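Local coordinates for phage-related conserved hypothetical protein, BB2244 (PDB 2BDV) that is of unknown function but belongs to the SOS response associated peptidase (SRAP) family, characterised members of which crosslink to abasic sites in single-stranded DNA, a role it may share, at residues Ile5-Ala10 with Leu96-Gly101. Residues are numbered along the deposited sequence; the frame is centred on the assembly and turned at random.
Sequences IAQKSA and LVPADG
Ala6 meets Gly101 and Asp100 through two backbone hydrogen bonds, Ala6 N to Gly101 O at 2.9 Å and Asp100 N to Ala6 O at 2.8 Å. Strand 5-7 runs at 77° to strand 96-99 just before the chain turns its corner at Asp100. Beyond Ala6, the carboxylate of Asp100 takes over. Its OD2 accepts Lys8 N (2.7 Å) and Ser9 N (3.1 Å), both approaching from the same face of the carboxylate plane, the second on the syn side; Tyr14 OH from helix 11-18 is a further hydrogen-bonding partner of OD2. At the other oxygen, Ser9 OG lies 2.5 Å from Asp100 OD1, so short that its length is doubtful. CG of Lys8 rests 3.4 Å from Asp100 OD2, yet the extended chain carries NZ away, leaving 6.5 Å between NZ and Asp100 OD2, too far for a salt bridge. In Gln7, CG lies beside the backbone N (chi1 -70°), and the extended chain beyond it carries the amide to Pro98. Its NE2 donates to Pro98 O at 2.7 Å, nearly straight at 171° and with the acceptor in the amide plane; Leu43 O is the second acceptor of NE2. Next to this bond, CD1 of Ile5 touches CG1 of Val97, the two side chains crossing at about a right angle. Strand 5-7, outermost in the sheet that continues with strand 101-107, meets the chain where it bends from one sheet to the other. Two backbone N-H groups converging on OD2 would be expected to favour the charged carboxylate and to hold the chain at Lys8 and Ser9 in place.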
loop_
_atom_site.group_PDB
_atom_site.type_symbol
_atom_site.label_atom_id
_atom_site.label_comp_id
_atom_site.label_asym_id
_atom_site.label_seq_id
_atom_site.Cartn_x
_atom_site.Cartn_y
_atom_site.Cartn_z
ATOM N N ILE A 5 7.045 -2.757 3.149
ATOM C CA ILE A 5 6.046 -3.804 3.321
ATOM C C ILE A 5 6.685 -5.172 3.115
ATOM O O ILE A 5 7.859 -5.280 2.740
ATOM C CB ILE A 5 4.882 -3.697 2.304
ATOM C CG1 ILE A 5 5.428 -3.814 0.887
ATOM C CG2 ILE A 5 4.091 -2.424 2.546
ATOM C CD1 ILE A 5 4.352 -3.928 -0.203
ATOM N N ALA A 6 5.900 -6.214 3.358
ATOM C CA ALA A 6 6.370 -7.579 3.179
ATOM C C ALA A 6 5.372 -8.407 2.374
ATOM O O ALA A 6 4.179 -8.412 2.670
ATOM C CB ALA A 6 6.620 -8.238 4.544
ATOM N N GLN A 7 5.872 -9.079 1.338
ATOM C CA GLN A 7 5.062 -9.960 0.497
ATOM C C GLN A 7 5.766 -11.316 0.500
ATOM O O GLN A 7 6.606 -11.602 -0.361
ATOM C CB GLN A 7 4.954 -9.430 -0.936
ATOM C CG GLN A 7 4.111 -8.165 -1.069
ATOM C CD GLN A 7 3.898 -7.738 -2.518
ATOM O OE1 GLN A 7 4.764 -7.935 -3.369
ATOM N NE2 GLN A 7 2.744 -7.131 -2.797
ATOM N N LYS A 8 5.423 -12.146 1.480
ATOM C CA LYS A 8 6.036 -13.461 1.613
ATOM C C LYS A 8 5.153 -14.667 1.297
ATOM O O LYS A 8 5.662 -15.774 1.123
ATOM C CB LYS A 8 6.643 -13.603 3.006
ATOM C CG LYS A 8 5.848 -12.972 4.126
ATOM C CD LYS A 8 6.736 -12.829 5.360
ATOM C CE LYS A 8 5.932 -12.451 6.588
ATOM N NZ LYS A 8 6.798 -12.344 7.797
ATOM N N SER A 9 3.843 -14.465 1.221
ATOM C CA SER A 9 2.941 -15.564 0.898
ATOM C C SER A 9 2.960 -15.841 -0.592
ATOM O O SER A 9 3.377 -15.002 -1.389
ATOM C CB SER A 9 1.507 -15.237 1.304
ATOM O OG SER A 9 1.385 -15.159 2.704
ATOM N N ALA A 10 2.504 -17.031 -0.959
ATOM C CA ALA A 10 2.434 -17.418 -2.355
ATOM C C ALA A 10 1.442 -16.483 -3.029
ATOM O O ALA A 10 0.415 -16.134 -2.450
ATOM C CB ALA A 10 1.956 -18.855 -2.470
ATOM N N LEU A 96 -5.164 -2.638 -5.470
ATOM C CA LEU A 96 -4.923 -3.216 -4.166
ATOM C C LEU A 96 -3.484 -3.717 -4.163
ATOM O O LEU A 96 -2.984 -4.200 -5.179
ATOM C CB LEU A 96 -5.884 -4.379 -3.900
ATOM C CG LEU A 96 -7.354 -3.970 -3.844
ATOM C CD1 LEU A 96 -8.256 -5.165 -4.063
ATOM C CD2 LEU A 96 -7.631 -3.309 -2.492
ATOM N N VAL A 97 -2.816 -3.568 -3.023
ATOM C CA VAL A 97 -1.449 -4.037 -2.862
ATOM C C VAL A 97 -1.445 -5.058 -1.736
ATOM O O VAL A 97 -1.557 -4.699 -0.556
ATOM C CB VAL A 97 -0.479 -2.904 -2.465
ATOM C CG1 VAL A 97 0.917 -3.481 -2.273
ATOM C CG2 VAL A 97 -0.454 -1.821 -3.535
ATOM N N PRO A 98 -1.327 -6.347 -2.076
ATOM C CA PRO A 98 -1.313 -7.391 -1.052
ATOM C C PRO A 98 -0.047 -7.326 -0.195
ATOM O O PRO A 98 1.022 -6.939 -0.677
ATOM C CB PRO A 98 -1.409 -8.669 -1.874
ATOM C CG PRO A 98 -0.736 -8.304 -3.142
ATOM C CD PRO A 98 -1.279 -6.936 -3.423
ATOM N N ALA A 99 -0.186 -7.702 1.077
ATOM C CA ALA A 99 0.923 -7.686 2.021
ATOM C C ALA A 99 0.672 -8.524 3.275
ATOM O O ALA A 99 -0.434 -8.553 3.823
ATOM C CB ALA A 99 1.230 -6.249 2.426
ATOM N N ASP A 100 1.718 -9.197 3.732
ATOM C CA ASP A 100 1.627 -10.013 4.930
ATOM C C ASP A 100 1.804 -9.102 6.143
ATOM O O ASP A 100 1.412 -9.443 7.262
ATOM C CB ASP A 100 2.700 -11.100 4.861
ATOM C CG ASP A 100 2.444 -12.078 3.725
ATOM O OD1 ASP A 100 1.676 -13.035 3.931
ATOM O OD2 ASP A 100 2.981 -11.879 2.614
ATOM N N GLY A 101 2.379 -7.928 5.893
ATOM C CA GLY A 101 2.613 -6.946 6.943
ATOM C C GLY A 101 3.456 -5.767 6.463
ATOM O O GLY A 101 3.809 -5.682 5.284
#